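Local coordinates for protein NegoA.19184.a (Neisseria gonorrhoeae, PDB 5UEB) that is of unknown function but belongs to the DUF4265 family of uncharacterised proteins, at residues 118-122 and 123-127; 129-133 and 134-138. One frame throughout, in Å; residues are numbered along the deposited sequence. Where two conformers were deposited one is given.

Overall arrangement
Interactions 1 and 2 sit at the two ends of one helix, 122-133, on the same side of the chain's centre, with their own centres about 15 Å apart. Both are surface contacts, each with a single buried leucine. Interaction 1 starts the helix: an asparagine side chain and a water each accept from a backbone N-H of the first turn, while a tyrosine leans on lysine methylenes. Interaction 2 ends it: a residue of positive phi turns the chain back, carbonyls of the last turn are the acceptors, and a tyrosine packs on aliphatic side chains. From there the chain enters 137-143, an outermost strand of the four-stranded antiparallel sheet.

Interaction 1. Residues 118-122 and 123-127; sequences KKYNS and DLKGI
Asn-121 OD1 accepts from Leu-124 N at 3.1 Å, nearly in line with its own C=O bond. With CG lying between the backbone N and the carbonyl carbon (chi1 60°), the short amide folds forward over the first turn, a reach that suits asparagine to this place. Its backbone O takes Lys-125 N at 2.9 Å, and Ser-122 O takes Gly-126 N at 2.8 Å, starting the regular helical pattern. Next to this first turn, the Tyr-120 ring crosses the Lys-125 chain at a slant: CG of Lys-125 lies 3.4 Å from Tyr-120 CZ with CD also against it, the lysine's methylenes serving as an apolar surface for the ring. Leu-124 CD1 meets the ring edge, 4.1 Å from Tyr-120 CD1.

On the polar side, one water accepts from Asn-121 ND2 and donates to Asp-123 OD2, while a second links Ser-122 OG with Asp-123 OD1. The Asp-123 carboxylate, in the first turn, probably interacts favourably with the helix N-terminus. Farther out, Glu-141 OE1 on strand 137-143 is hydrogen-bonded to Tyr-120 OH and forms a salt bridge with Lys-125 NZ, holding the two side-chain ends together, and Leu-124 packs on Ala-95 of helix 90-98. The whole is a classic asparagine N-cap, opening the helix that joins strand 110-115 to strand 137-143.

Interaction 2. Residues 129-133 and 134-138; sequences NRYEE and ANILS
A Schellman motif closes helix 122-133, and Tyr-131 and Glu-132 of its last turn meet the residues that follow. Asn-135 leaves the helix with positive phi (62°), a conformation that asparagine tolerates better than most residues. Two bonds reach back: Ile-136 N gives to Tyr-131 O at 3.2 Å, nearly in line with the carbonyl, and Asn-135 N gives to Glu-132 O at 2.9 Å, approaching from well above the carbonyl plane. Ala-134 N makes weak bonds to both Arg-130 O and Tyr-131 O, as the helical pattern gives way to the turn.

The reversal brings apolar side chains together. Tyr-131 CD1 lies 3.6 Å from Ile-136 CG1, the isoleucine running at a slant to the ring. Ile-136 CG1 stands between its backbone N and carbonyl carbon (chi1 89°), which directs this branch at the tyrosine. Leu-137 CG rests 3.7 Å from Tyr-131 CB, and the leucine continues inward onto Ile-82 and Val-84 of strand 78-84. The tyrosine thus offers carbon to the turn, while its hydroxyl is hydrogen-bonded to Asp-91; Pro-89 touches both Tyr-131 and Ile-136.

On the solvent side, Glu-132 CA makes a CA-H...O contact of 3.3 Å with Leu-137 O. One water donates to both Glu-132 O and Leu-137 O, tying the last turn of the helix to the start of the strand.

Backbone bonds and water thus satisfy carbonyls at the helix end, whereas Leu-137 N is buried without a partner, a polar cost set against the apolar packing of Tyr-131, Ile-136 and Leu-137.

Interaction 1. Residues 118-122 and 123-127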
ATOM      1  N   LYS B 118     -14.557  10.721 -11.128  1.00 23.96           N
ATOM      2  CA  LYS B 118     -14.502  11.863 -12.034  1.00 28.04           C
ATOM      3  C   LYS B 118     -15.007  13.166 -11.409  1.00 25.57           C
ATOM      4  O   LYS B 118     -14.922  14.208 -12.057  1.00 29.61           O
ATOM      5  CB  LYS B 118     -15.193  11.628 -13.393  1.00 32.97           C
ATOM      6  CG  LYS B 118     -14.840  10.309 -14.047  1.00 34.28           C
ATOM      7  CD  LYS B 118     -15.489  10.164 -15.413  1.00 40.43           C
ATOM      8  CE  LYS B 118     -15.092   8.847 -16.052  1.00 49.48           C
ATOM      9  NZ  LYS B 118     -15.481   8.770 -17.486  1.00 61.13           N
ATOM     10  N   LYS B 119     -15.522  13.152 -10.179  1.00 19.18           N
ATOM     11  CA  LYS B 119     -16.100  14.362  -9.605  1.00 20.40           C
ATOM     12  C   LYS B 119     -15.065  15.249  -8.925  1.00 18.85           C
ATOM     13  O   LYS B 119     -15.279  16.461  -8.817  1.00 22.53           O
ATOM     14  CB  LYS B 119     -17.215  14.011  -8.622  1.00 19.66           C
ATOM     15  CG  LYS B 119     -18.412  13.349  -9.267  1.00 20.17           C
ATOM     16  CD  LYS B 119     -19.082  14.278 -10.259  1.00 22.13           C
ATOM     17  CE  LYS B 119     -20.254  13.590 -10.916  1.00 23.27           C
ATOM     18  NZ  LYS B 119     -21.053  14.550 -11.703  1.00 28.69           N
ATOM     19  N   TYR B 120     -13.961  14.680  -8.445  1.00 17.62           N
ATOM     20  CA  TYR B 120     -12.857  15.482  -7.919  1.00 17.48           C
ATOM     21  C   TYR B 120     -12.008  15.897  -9.113  1.00 22.53           C
ATOM     22  O   TYR B 120     -11.235  15.098  -9.650  1.00 20.64           O
ATOM     23  CB  TYR B 120     -12.050  14.667  -6.914  1.00 14.44           C
ATOM     24  CG  TYR B 120     -10.879  15.424  -6.329  1.00 13.83           C
ATOM     25  CD1 TYR B 120     -11.086  16.513  -5.483  1.00 12.55           C
ATOM     26  CD2 TYR B 120      -9.572  15.055  -6.624  1.00 14.39           C
ATOM     27  CE1 TYR B 120     -10.017  17.229  -4.958  1.00 13.99           C
ATOM     28  CE2 TYR B 120      -8.498  15.754  -6.089  1.00 15.54           C
ATOM     29  CZ  TYR B 120      -8.731  16.834  -5.254  1.00 14.43           C
ATOM     30  OH  TYR B 120      -7.656  17.518  -4.722  1.00 13.83           O
ATOM     31  N   ASN B 121     -12.159  17.152  -9.547  1.00 18.19           N
ATOM     32  CA  ASN B 121     -11.534  17.604 -10.782  1.00 20.69           C
ATOM     33  C   ASN B 121     -10.853  18.953 -10.592  1.00 19.98           C
ATOM     34  O   ASN B 121     -10.798  19.476  -9.473  1.00 18.94           O
ATOM     35  CB  ASN B 121     -12.554  17.626 -11.930  1.00 21.49           C
ATOM     36  CG  ASN B 121     -13.736  18.552 -11.663  1.00 27.11           C
ATOM     37  OD1 ASN B 121     -13.683  19.418 -10.793  1.00 23.61           O
ATOM     38  ND2 ASN B 121     -14.809  18.380 -12.434  1.00 26.94           N
ATOM     39  N   SER B 122     -10.340  19.526 -11.683  1.00 19.60           N
ATOM     40  CA  SER B 122      -9.590  20.771 -11.576  1.00 19.22           C
ATOM     41  C   SER B 122     -10.468  21.920 -11.093  1.00 19.99           C
ATOM     42  O   SER B 122      -9.979  22.824 -10.411  1.00 20.48           O
ATOM     43  CB  SER B 122      -8.919  21.099 -12.913  1.00 22.65           C
ATOM     44  OG  SER B 122      -9.869  21.303 -13.950  1.00 26.13           O
ATOM     45  N   ASP B 123     -11.759  21.908 -11.436  1.00 20.34           N
ATOM     46  CA  ASP B 123     -12.649  22.964 -10.964  1.00 20.91           C
ATOM     47  C   ASP B 123     -12.776  22.936  -9.447  1.00 22.71           C
ATOM     48  O   ASP B 123     -12.713  23.981  -8.788  1.00 20.83           O
ATOM     49  CB  ASP B 123     -14.030  22.817 -11.609  1.00 26.36           C
ATOM     50  CG  ASP B 123     -14.056  23.259 -13.063  1.00 33.70           C
ATOM     51  OD1 ASP B 123     -13.164  24.029 -13.478  1.00 30.85           O
ATOM     52  OD2 ASP B 123     -14.975  22.839 -13.795  1.00 32.59           O
ATOM     53  N   LEU B 124     -12.962  21.746  -8.873  1.00 20.30           N
ATOM     54  CA  LEU B 124     -13.029  21.634  -7.421  1.00 17.56           C
ATOM     55  C   LEU B 124     -11.690  22.001  -6.792  1.00 18.51           C
ATOM     56  O   LEU B 124     -11.638  22.751  -5.806  1.00 19.81           O
ATOM     57  CB  LEU B 124     -13.473  20.214  -7.035  1.00 20.66           C
ATOM     58  CG  LEU B 124     -14.107  19.924  -5.669  1.00 21.07           C
ATOM     59  CD1 LEU B 124     -13.080  19.996  -4.537  1.00 22.62           C
ATOM     60  CD2 LEU B 124     -15.287  20.846  -5.392  1.00 26.29           C
ATOM     61  N   LYS B 125     -10.588  21.493  -7.352  1.00 17.51           N
ATOM     62  CA  LYS B 125      -9.276  21.807  -6.786  1.00 19.34           C
ATOM     63  C   LYS B 125      -8.975  23.297  -6.842  1.00 20.09           C
ATOM     64  O   LYS B 125      -8.270  23.816  -5.967  1.00 21.28           O
ATOM     65  CB  LYS B 125      -8.163  21.041  -7.501  1.00 23.17           C
ATOM     66  CG  LYS B 125      -8.062  19.599  -7.105  1.00 24.25           C
ATOM     67  CD  LYS B 125      -6.804  18.939  -7.665  1.00 18.75           C
ATOM     68  CE  LYS B 125      -5.534  19.353  -6.942  1.00 16.25           C
ATOM     69  NZ  LYS B 125      -4.438  18.359  -7.166  1.00 17.66           N
ATOM     70  N   GLY B 126      -9.478  23.995  -7.865  1.00 16.98           N
ATOM     71  CA  GLY B 126      -9.243  25.424  -7.962  1.00 17.74           C
ATOM     72  C   GLY B 126      -9.804  26.186  -6.778  1.00 21.35           C
ATOM     73  O   GLY B 126      -9.166  27.111  -6.264  1.00 21.02           O
ATOM     74  N   ILE B 127     -11.003  25.806  -6.325  1.00 17.89           N
ATOM     75  CA  ILE B 127     -11.604  26.475  -5.173  1.00 20.48           C
ATOM     76  C   ILE B 127     -10.799  26.188  -3.919  1.00 17.95           C
ATOM     77  O   ILE B 127     -10.501  27.097  -3.132  1.00 17.80           O
ATOM     78  CB  ILE B 127     -13.073  26.060  -4.996  1.00 20.86           C
ATOM     79  CG1 ILE B 127     -13.875  26.366  -6.259  1.00 27.11           C
ATOM     80  CG2 ILE B 127     -13.653  26.766  -3.779  1.00 19.82           C
ATOM     81  CD1 ILE B 127     -15.322  25.922  -6.168  1.00 27.84           C
TER
HETATM   82  O   HOH W   1     -16.694  20.852 -12.818  1.00 26.31           O
HETATM   83  O   HOH W   2     -12.507  20.282 -13.976  1.00 23.52           O
HETATM   84  O   HOH W   3     -10.515  23.996 -13.882  1.00 31.36           O

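Interaction 2. Residues 129-133 and 134-138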
ATOM      1  N   ASN B 129      -7.662  25.426  -3.783  1.00 15.00           N
ATOM      2  CA  ASN B 129      -6.376  26.115  -3.882  1.00 15.85           C
ATOM      3  C   ASN B 129      -6.490  27.597  -3.541  1.00 17.73           C
ATOM      4  O   ASN B 129      -5.615  28.148  -2.860  1.00 17.91           O
ATOM      5  CB  ASN B 129      -5.774  25.927  -5.274  1.00 14.93           C
ATOM      6  CG  ASN B 129      -5.184  24.545  -5.476  1.00 19.01           C
ATOM      7  OD1 ASN B 129      -4.840  23.858  -4.512  1.00 15.87           O
ATOM      8  ND2 ASN B 129      -5.044  24.138  -6.737  1.00 16.44           N
ATOM      9  N   ARG B 130      -7.547  28.272  -4.006  1.00 17.92           N
ATOM     10  CA  ARG B 130      -7.709  29.691  -3.696  0.66 16.79           C
ATOM     11  C   ARG B 130      -7.844  29.916  -2.195  1.00 16.95           C
ATOM     12  O   ARG B 130      -7.292  30.880  -1.646  1.00 19.48           O
ATOM     13  CB  ARG B 130      -8.921  30.271  -4.428  0.66 24.64           C
ATOM     14  CG  ARG B 130      -8.616  30.867  -5.789  0.66 30.44           C
ATOM     15  CD  ARG B 130      -9.777  31.726  -6.284  0.66 37.03           C
ATOM     16  NE  ARG B 130      -9.894  32.998  -5.568  0.66 32.50           N
ATOM     17  CZ  ARG B 130      -9.391  34.151  -6.003  0.66 33.84           C
ATOM     18  NH1 ARG B 130      -8.730  34.197  -7.153  0.66 30.47           N
ATOM     19  NH2 ARG B 130      -9.547  35.259  -5.289  0.66 40.87           N
ATOM     20  N   TYR B 131      -8.582  29.036  -1.513  1.00 16.80           N
ATOM     21  CA  TYR B 131      -8.720  29.184  -0.069  1.00 15.27           C
ATOM     22  C   TYR B 131      -7.434  28.814   0.660  1.00 18.11           C
ATOM     23  O   TYR B 131      -7.129  29.403   1.705  1.00 18.83           O
ATOM     24  CB  TYR B 131      -9.944  28.417   0.436  1.00 15.71           C
ATOM     25  CG  TYR B 131     -11.239  29.144   0.145  1.00 17.40           C
ATOM     26  CD1 TYR B 131     -11.396  30.486   0.487  1.00 18.70           C
ATOM     27  CD2 TYR B 131     -12.299  28.502  -0.487  1.00 18.33           C
ATOM     28  CE1 TYR B 131     -12.583  31.161   0.221  1.00 21.17           C
ATOM     29  CE2 TYR B 131     -13.492  29.170  -0.759  1.00 21.52           C
ATOM     30  CZ  TYR B 131     -13.625  30.500  -0.400  1.00 22.84           C
ATOM     31  OH  TYR B 131     -14.790  31.179  -0.663  1.00 27.44           O
ATOM     32  N   GLU B 132      -6.665  27.859   0.130  1.00 14.25           N
ATOM     33  CA  GLU B 132      -5.359  27.554   0.708  0.51 17.24           C
ATOM     34  C   GLU B 132      -4.428  28.756   0.616  1.00 18.30           C
ATOM     35  O   GLU B 132      -3.706  29.068   1.572  1.00 22.32           O
ATOM     36  CB  GLU B 132      -4.742  26.346   0.000  0.51 19.08           C
ATOM     37  CG  GLU B 132      -3.568  25.699   0.727  0.51 22.11           C
ATOM     38  CD  GLU B 132      -2.250  26.430   0.524  0.51 23.81           C
ATOM     39  OE1 GLU B 132      -2.141  27.240  -0.423  0.51 22.03           O
ATOM     40  OE2 GLU B 132      -1.317  26.186   1.317  0.51 27.31           O
ATOM     41  N   GLU B 133      -4.427  29.448  -0.536  1.00 15.79           N
ATOM     42  CA  GLU B 133      -3.553  30.612  -0.695  1.00 17.33           C
ATOM     43  C   GLU B 133      -3.883  31.694   0.322  1.00 22.46           C
ATOM     44  O   GLU B 133      -2.999  32.457   0.726  1.00 22.80           O
ATOM     45  CB  GLU B 133      -3.673  31.212  -2.103  1.00 18.70           C
ATOM     46  CG  GLU B 133      -3.219  30.319  -3.238  1.00 21.06           C
ATOM     47  CD  GLU B 133      -3.191  31.049  -4.568  1.00 36.91           C
ATOM     48  OE1 GLU B 133      -3.393  32.285  -4.575  1.00 39.13           O
ATOM     49  OE2 GLU B 133      -2.969  30.393  -5.606  1.00 36.35           O
ATOM     50  N   ALA B 134      -5.144  31.778   0.739  1.00 22.47           N
ATOM     51  CA  ALA B 134      -5.571  32.776   1.712  1.00 24.13           C
ATOM     52  C   ALA B 134      -5.373  32.318   3.149  1.00 21.83           C
ATOM     53  O   ALA B 134      -5.778  33.032   4.072  1.00 26.27           O
ATOM     54  CB  ALA B 134      -7.039  33.150   1.476  1.00 25.13           C
ATOM     55  N   ASN B 135      -4.764  31.149   3.352  1.00 20.24           N
ATOM     56  CA  ASN B 135      -4.490  30.594   4.675  1.00 22.74           C
ATOM     57  C   ASN B 135      -5.759  30.316   5.466  1.00 27.41           C
ATOM     58  O   ASN B 135      -5.719  30.231   6.698  1.00 33.93           O
ATOM     59  CB  ASN B 135      -3.509  31.458   5.480  1.00 35.40           C
ATOM     60  CG  ASN B 135      -2.157  31.583   4.804  1.00 53.59           C
ATOM     61  OD1 ASN B 135      -1.642  30.618   4.238  1.00 56.90           O
ATOM     62  ND2 ASN B 135      -1.579  32.778   4.854  1.00 56.92           N
ATOM     63  N   ILE B 136      -6.890  30.159   4.781  1.00 21.88           N
ATOM     64  CA  ILE B 136      -8.132  29.829   5.469  1.00 26.93           C
ATOM     65  C   ILE B 136      -8.391  28.325   5.550  1.00 25.31           C
ATOM     66  O   ILE B 136      -9.188  27.890   6.393  1.00 21.21           O
ATOM     67  CB  ILE B 136      -9.336  30.619   4.920  1.00 39.12           C
ATOM     68  CG1 ILE B 136     -10.002  29.873   3.770  1.00 41.00           C
ATOM     69  CG2 ILE B 136      -8.917  32.018   4.483  1.00 44.03           C
ATOM     70  CD1 ILE B 136     -11.344  29.303   4.141  1.00 42.55           C
ATOM     71  N   LEU B 137      -7.743  27.518   4.710  1.00 18.62           N
ATOM     72  CA  LEU B 137      -7.883  26.075   4.811  1.00 18.85           C
ATOM     73  C   LEU B 137      -6.642  25.389   4.270  1.00 15.73           C
ATOM     74  O   LEU B 137      -5.816  25.990   3.577  1.00 17.39           O
ATOM     75  CB  LEU B 137      -9.142  25.530   4.106  1.00 27.28           C
ATOM     76  CG  LEU B 137      -9.293  25.450   2.579  1.00 20.43           C
ATOM     77  CD1 LEU B 137      -8.442  24.394   1.863  1.00 16.01           C
ATOM     78  CD2 LEU B 137     -10.767  25.246   2.226  1.00 20.67           C
ATOM     79  N   SER B 138      -6.533  24.108   4.614  1.00 15.94           N
ATOM     80  CA  SER B 138      -5.568  23.186   4.038  0.55 12.97           C
ATOM     81  C   SER B 138      -6.304  21.913   3.651  1.00 12.57           C
ATOM     82  O   SER B 138      -7.324  21.565   4.258  1.00 15.81           O
ATOM     83  CB  SER B 138      -4.465  22.825   5.042  0.55 14.06           C
ATOM     84  OG  SER B 138      -3.730  23.971   5.419  0.55 20.80           O
TER
HETATM   85  O   HOH W   4      -1.849  24.365   3.281  1.00 35.07           O
HETATM   86  O   HOH W   5      -3.558  27.412   4.284  1.00 38.87           O